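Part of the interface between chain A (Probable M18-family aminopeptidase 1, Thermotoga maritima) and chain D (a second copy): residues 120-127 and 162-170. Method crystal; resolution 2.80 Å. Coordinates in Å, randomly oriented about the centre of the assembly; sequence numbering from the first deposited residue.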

ATOM      1  N   GLY A 120     -25.589  -9.040 -22.649  1.00 10.11           N
ATOM      2  CA  GLY A 120     -25.928  -7.727 -22.131  1.00 10.64           C
ATOM      3  C   GLY A 120     -25.366  -7.413 -20.751  1.00 10.93           C
ATOM      4  O   GLY A 120     -24.545  -8.163 -20.207  1.00 11.77           O
ATOM      5  N   GLY A 121     -25.828  -6.304 -20.177  1.00  9.91           N
ATOM      6  CA  GLY A 121     -25.354  -5.880 -18.877  1.00  8.29           C
ATOM      7  C   GLY A 121     -26.041  -6.425 -17.638  1.00  8.22           C
ATOM      8  O   GLY A 121     -26.576  -5.655 -16.846  1.00  8.41           O
ATOM      9  N   ILE A 122     -26.026  -7.741 -17.458  1.00 15.23           N
ATOM     10  CA  ILE A 122     -26.621  -8.362 -16.271  1.00 15.46           C
ATOM     11  C   ILE A 122     -25.692  -8.025 -15.102  1.00 15.77           C
ATOM     12  O   ILE A 122     -24.517  -7.742 -15.325  1.00 15.53           O
ATOM     13  N   LYS A 123     -26.187  -8.053 -13.868  1.00 38.00           N
ATOM     14  CA  LYS A 123     -25.292  -7.771 -12.753  1.00 38.74           C
ATOM     15  C   LYS A 123     -24.484  -9.003 -12.385  1.00 39.44           C
ATOM     16  O   LYS A 123     -23.357  -8.888 -11.897  1.00 41.60           O
ATOM     17  N   LYS A 124     -25.065 -10.177 -12.614  1.00 11.87           N
ATOM     18  CA  LYS A 124     -24.380 -11.446 -12.372  1.00 11.29           C
ATOM     19  C   LYS A 124     -24.690 -12.100 -11.039  1.00 10.71           C
ATOM     20  O   LYS A 124     -25.113 -13.259 -11.006  1.00 10.95           O
ATOM     21  N   TYR A 125     -24.478 -11.390  -9.937  1.00 10.92           N
ATOM     22  CA  TYR A 125     -24.797 -11.999  -8.658  1.00 10.81           C
ATOM     23  C   TYR A 125     -26.312 -12.150  -8.541  1.00 11.56           C
ATOM     24  O   TYR A 125     -26.806 -12.861  -7.669  1.00 12.91           O
ATOM     25  N   HIS A 126     -27.045 -11.485  -9.434  1.00 13.27           N
ATOM     26  CA  HIS A 126     -28.505 -11.566  -9.448  1.00 12.83           C
ATOM     27  C   HIS A 126     -28.962 -12.969  -9.847  1.00 13.36           C
ATOM     28  O   HIS A 126     -29.964 -13.475  -9.341  1.00 13.95           O
ATOM     29  N   TRP A 127     -28.211 -13.582 -10.760  1.00  7.42           N
ATOM     30  CA  TRP A 127     -28.539 -14.886 -11.320  1.00  7.55           C
ATOM     31  C   TRP A 127     -28.179 -16.132 -10.523  1.00  7.94           C
ATOM     32  O   TRP A 127     -28.313 -17.250 -11.023  1.00  7.41           O
TER
ATOM     33  N   PRO D 162     -35.677  -3.381  -4.693  1.00  9.97           N
ATOM     34  CA  PRO D 162     -35.016  -3.174  -5.984  1.00  9.97           C
ATOM     35  C   PRO D 162     -33.553  -2.793  -5.892  1.00  9.97           C
ATOM     36  O   PRO D 162     -33.177  -1.897  -5.136  1.00  9.97           O
ATOM     37  N   ASP D 163     -32.730  -3.485  -6.669  1.00 10.09           N
ATOM     38  CA  ASP D 163     -31.306  -3.208  -6.683  1.00 10.09           C
ATOM     39  C   ASP D 163     -31.109  -1.954  -7.512  1.00 10.09           C
ATOM     40  O   ASP D 163     -32.052  -1.460  -8.131  1.00 10.09           O
ATOM     41  N   LEU D 164     -29.892  -1.431  -7.512  1.00 18.72           N
ATOM     42  CA  LEU D 164     -29.579  -0.240  -8.278  1.00 19.25           C
ATOM     43  C   LEU D 164     -29.174  -0.705  -9.668  1.00 20.79           C
ATOM     44  O   LEU D 164     -28.450  -1.688  -9.801  1.00 22.08           O
ATOM     45  N   LEU D 165     -29.648  -0.026 -10.710  1.00 18.49           N
ATOM     46  CA  LEU D 165     -29.267  -0.436 -12.052  1.00 18.11           C
ATOM     47  C   LEU D 165     -27.749  -0.376 -12.186  1.00 18.04           C
ATOM     48  O   LEU D 165     -27.093   0.505 -11.628  1.00 16.99           O
ATOM     49  N   PRO D 166     -27.166  -1.333 -12.917  1.00 20.00           N
ATOM     50  CA  PRO D 166     -25.717  -1.377 -13.112  1.00 20.30           C
ATOM     51  C   PRO D 166     -25.117  -0.172 -13.846  1.00 21.04           C
ATOM     52  O   PRO D 166     -23.910   0.035 -13.804  1.00 21.95           O
ATOM     53  N   HIS D 167     -25.959   0.625 -14.498  1.00 12.98           N
ATOM     54  CA  HIS D 167     -25.507   1.795 -15.251  1.00 12.98           C
ATOM     55  C   HIS D 167     -25.024   2.939 -14.371  1.00 13.62           C
ATOM     56  O   HIS D 167     -24.215   3.754 -14.799  1.00 14.67           O
ATOM     57  N   LEU D 168     -25.546   3.025 -13.156  1.00 10.84           N
ATOM     58  CA  LEU D 168     -25.157   4.095 -12.256  1.00 12.43           C
ATOM     59  C   LEU D 168     -24.492   3.538 -11.019  1.00 14.18           C
ATOM     60  O   LEU D 168     -24.251   4.266 -10.069  1.00 14.46           O
ATOM     61  N   ASP D 169     -24.205   2.243 -11.021  1.00 13.55           N
ATOM     62  CA  ASP D 169     -23.552   1.625  -9.875  1.00 17.16           C
ATOM     63  C   ASP D 169     -22.056   1.636 -10.174  1.00 19.79           C
ATOM     64  O   ASP D 169     -21.412   0.590 -10.222  1.00 19.91           O
ATOM     65  N   LYS D 170     -21.512   2.831 -10.381  1.00 61.41           N
ATOM     66  CA  LYS D 170     -20.101   2.985 -10.713  1.00 65.43           C
ATOM     67  C   LYS D 170     -19.210   2.931  -9.481  1.00 66.60           C
ATOM     68  O   LYS D 170     -18.635   3.941  -9.085  1.00 67.09           O
TER

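The amine of Lys A123 is the polar hub of this contact: NZ reaches two aspartates and a backbone carbonyl of chain D at once. The CA-to-CB bond of Lys A123 points toward chain D, and after an off-well chi1 of -94° the chain runs fully extended (chi2 to chi4 all t), laying its methylenes along Pro D166, with Lys A123 CG 3.9 Å from Pro D166 CB and Lys A123 CE 3.9 Å from Pro D166 CA. At the tip, Lys A123 NZ donates to Asp D169 OD2 at 2.8 Å, the shorter of two salt bridges, and to Leu D164 O at 3.0 Å. Asp D169 (chi1 t) points toward chain A. The second salt bridge, Lys A123 NZ to Asp D163 OD1 at 3.4 Å, is weak as a hydrogen bond. Within chain A, Lys A123 NZ also donates to Tyr A125 OH at 3.0 Å. Tyr A125 (chi1 p) leaves its backbone sideways, yet Tyr A125 OH donates to Asp D163 OD2 at 2.7 Å, though the position of OD2 is less certain. Asp D163 (chi1 t) points toward chain A; Asp D163 OD1 also accepts from Leu D164 N at 2.6 Å. His A126 (m) points toward chain D and presents its ring edge to OD2, but the modelled approach is too tight to interpret. Pro D166, C-gamma endo, points toward chain A, and Pro D166 CG lies 3.6 Å from Gly A121 O. Ile A122 and Leu D165 point away.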

ATOM      1  CB  ILE A 122     -26.656  -9.906 -16.389  1.00  6.10           C
ATOM      2  CG1 ILE A 122     -25.224 -10.460 -16.350  1.00  5.97           C
ATOM      3  CG2 ILE A 122     -27.345 -10.321 -17.674  1.00  6.42           C
ATOM      4  CD1 ILE A 122     -25.128 -11.964 -16.294  1.00  6.05           C
ATOM      5  CB  LYS A 123     -26.039  -7.245 -11.531  1.00 13.07           C
ATOM      6  CG  LYS A 123     -26.055  -5.724 -11.491  1.00 12.21           C
ATOM      7  CD  LYS A 123     -26.248  -5.199 -10.090  1.00 10.44           C
ATOM      8  CE  LYS A 123     -26.036  -3.706 -10.054  1.00 10.44           C
ATOM      9  NZ  LYS A 123     -26.133  -3.190  -8.675  1.00 10.44           N
ATOM     10  CB  LYS A 124     -22.864 -11.274 -12.540  1.00 13.70           C
ATOM     11  CG  LYS A 124     -22.135 -12.484 -13.096  1.00 14.92           C
ATOM     12  CD  LYS A 124     -20.797 -12.078 -13.688  1.00 14.35           C
ATOM     13  CE  LYS A 124     -20.991 -11.063 -14.807  1.00 18.49           C
ATOM     14  NZ  LYS A 124     -19.729 -10.682 -15.512  1.00 16.69           N
ATOM     15  CB  TYR A 125     -24.233 -11.188  -7.482  1.00  8.75           C
ATOM     16  CG  TYR A 125     -24.642  -9.739  -7.421  1.00  8.75           C
ATOM     17  CD1 TYR A 125     -23.794  -8.740  -7.887  1.00  8.75           C
ATOM     18  CD2 TYR A 125     -25.868  -9.362  -6.872  1.00  8.75           C
ATOM     19  CE1 TYR A 125     -24.153  -7.394  -7.805  1.00  8.75           C
ATOM     20  CE2 TYR A 125     -26.238  -8.021  -6.787  1.00  8.75           C
ATOM     21  CZ  TYR A 125     -25.376  -7.041  -7.252  1.00  8.75           C
ATOM     22  OH  TYR A 125     -25.718  -5.714  -7.145  1.00  8.75           O
ATOM     23  CB  HIS A 126     -29.116 -10.607 -10.477  1.00 14.66           C
ATOM     24  CG  HIS A 126     -29.120  -9.168 -10.071  1.00 14.62           C
ATOM     25  ND1 HIS A 126     -29.449  -8.750  -8.800  1.00 16.29           N
ATOM     26  CD2 HIS A 126     -28.908  -8.043 -10.794  1.00 14.27           C
ATOM     27  CE1 HIS A 126     -29.437  -7.428  -8.759  1.00 14.23           C
ATOM     28  NE2 HIS A 126     -29.111  -6.974  -9.956  1.00 14.53           N
ATOM     29  CB  TRP A 127     -27.949 -14.975 -12.735  1.00 14.37           C
ATOM     30  CG  TRP A 127     -28.429 -13.847 -13.592  1.00 14.37           C
ATOM     31  CD1 TRP A 127     -28.079 -12.520 -13.485  1.00 14.37           C
ATOM     32  CD2 TRP A 127     -29.467 -13.904 -14.578  1.00 14.37           C
ATOM     33  NE1 TRP A 127     -28.847 -11.756 -14.331  1.00 14.37           N
ATOM     34  CE2 TRP A 127     -29.706 -12.581 -15.014  1.00 14.37           C
ATOM     35  CE3 TRP A 127     -30.226 -14.943 -15.130  1.00 14.74           C
ATOM     36  CZ2 TRP A 127     -30.673 -12.276 -15.979  1.00 14.37           C
ATOM     37  CZ3 TRP A 127     -31.185 -14.637 -16.087  1.00 14.37           C
ATOM     38  CH2 TRP A 127     -31.399 -13.316 -16.501  1.00 14.37           C
TER
ATOM     39  CB  PRO D 162     -35.863  -2.084  -6.631  1.00 17.61           C
ATOM     40  CG  PRO D 162     -36.296  -1.283  -5.471  1.00 17.41           C
ATOM     41  CD  PRO D 162     -36.694  -2.338  -4.469  1.00 18.21           C
ATOM     42  CB  ASP D 163     -30.539  -4.369  -7.312  1.00 10.83           C
ATOM     43  CG  ASP D 163     -29.062  -4.368  -6.938  1.00 11.85           C
ATOM     44  OD1 ASP D 163     -28.595  -3.379  -6.329  1.00 10.97           O
ATOM     45  OD2 ASP D 163     -28.367  -5.360  -7.257  1.00 14.05           O
ATOM     46  CB  LEU D 164     -28.422   0.509  -7.619  1.00  5.39           C
ATOM     47  CG  LEU D 164     -27.796   1.657  -8.410  1.00  5.39           C
ATOM     48  CD1 LEU D 164     -28.821   2.744  -8.666  1.00  5.39           C
ATOM     49  CD2 LEU D 164     -26.614   2.210  -7.625  1.00  5.39           C
ATOM     50  CB  LEU D 165     -29.933   0.436 -13.126  1.00 10.73           C
ATOM     51  CG  LEU D 165     -30.125   1.948 -12.980  1.00 10.73           C
ATOM     52  CD1 LEU D 165     -29.036   2.578 -12.145  1.00 10.73           C
ATOM     53  CD2 LEU D 165     -30.157   2.547 -14.376  1.00 10.73           C
ATOM     54  CB  PRO D 166     -25.520  -2.687 -13.868  1.00  4.82           C
ATOM     55  CG  PRO D 166     -26.801  -2.834 -14.631  1.00  4.82           C
ATOM     56  CD  PRO D 166     -27.826  -2.448 -13.616  1.00  4.82           C
ATOM     57  CB  HIS D 167     -26.640   2.327 -16.122  1.00 16.11           C
ATOM     58  CG  HIS D 167     -27.362   1.266 -16.879  1.00 15.58           C
ATOM     59  ND1 HIS D 167     -27.009   0.891 -18.155  1.00 15.90           N
ATOM     60  CD2 HIS D 167     -28.398   0.471 -16.527  1.00 16.73           C
ATOM     61  CE1 HIS D 167     -27.795  -0.090 -18.557  1.00 18.86           C
ATOM     62  NE2 HIS D 167     -28.647  -0.365 -17.586  1.00 19.13           N
ATOM     63  CB  LEU D 168     -26.374   4.930 -11.839  1.00 23.48           C
ATOM     64  CG  LEU D 168     -27.009   5.878 -12.868  1.00 25.92           C
ATOM     65  CD1 LEU D 168     -27.544   5.087 -14.051  1.00 26.95           C
ATOM     66  CD2 LEU D 168     -28.143   6.649 -12.218  1.00 22.93           C
ATOM     67  CB  ASP D 169     -24.041   0.186  -9.698  1.00 31.41           C
ATOM     68  CG  ASP D 169     -23.776  -0.354  -8.309  1.00 33.82           C
ATOM     69  OD1 ASP D 169     -22.665  -0.141  -7.786  1.00 38.04           O
ATOM     70  OD2 ASP D 169     -24.677  -1.001  -7.741  1.00 35.48           O
ATOM     71  CB  LYS D 170     -19.880   4.315 -11.440  1.00 78.75           C
ATOM     72  CG  LYS D 170     -18.819   4.272 -12.532  1.00 82.51           C
ATOM     73  CD  LYS D 170     -19.422   3.961 -13.903  1.00 85.61           C
ATOM     74  CE  LYS D 170     -20.097   2.594 -13.949  1.00 87.12           C
ATOM     75  NZ  LYS D 170     -20.688   2.305 -15.288  1.00 87.08           N
TER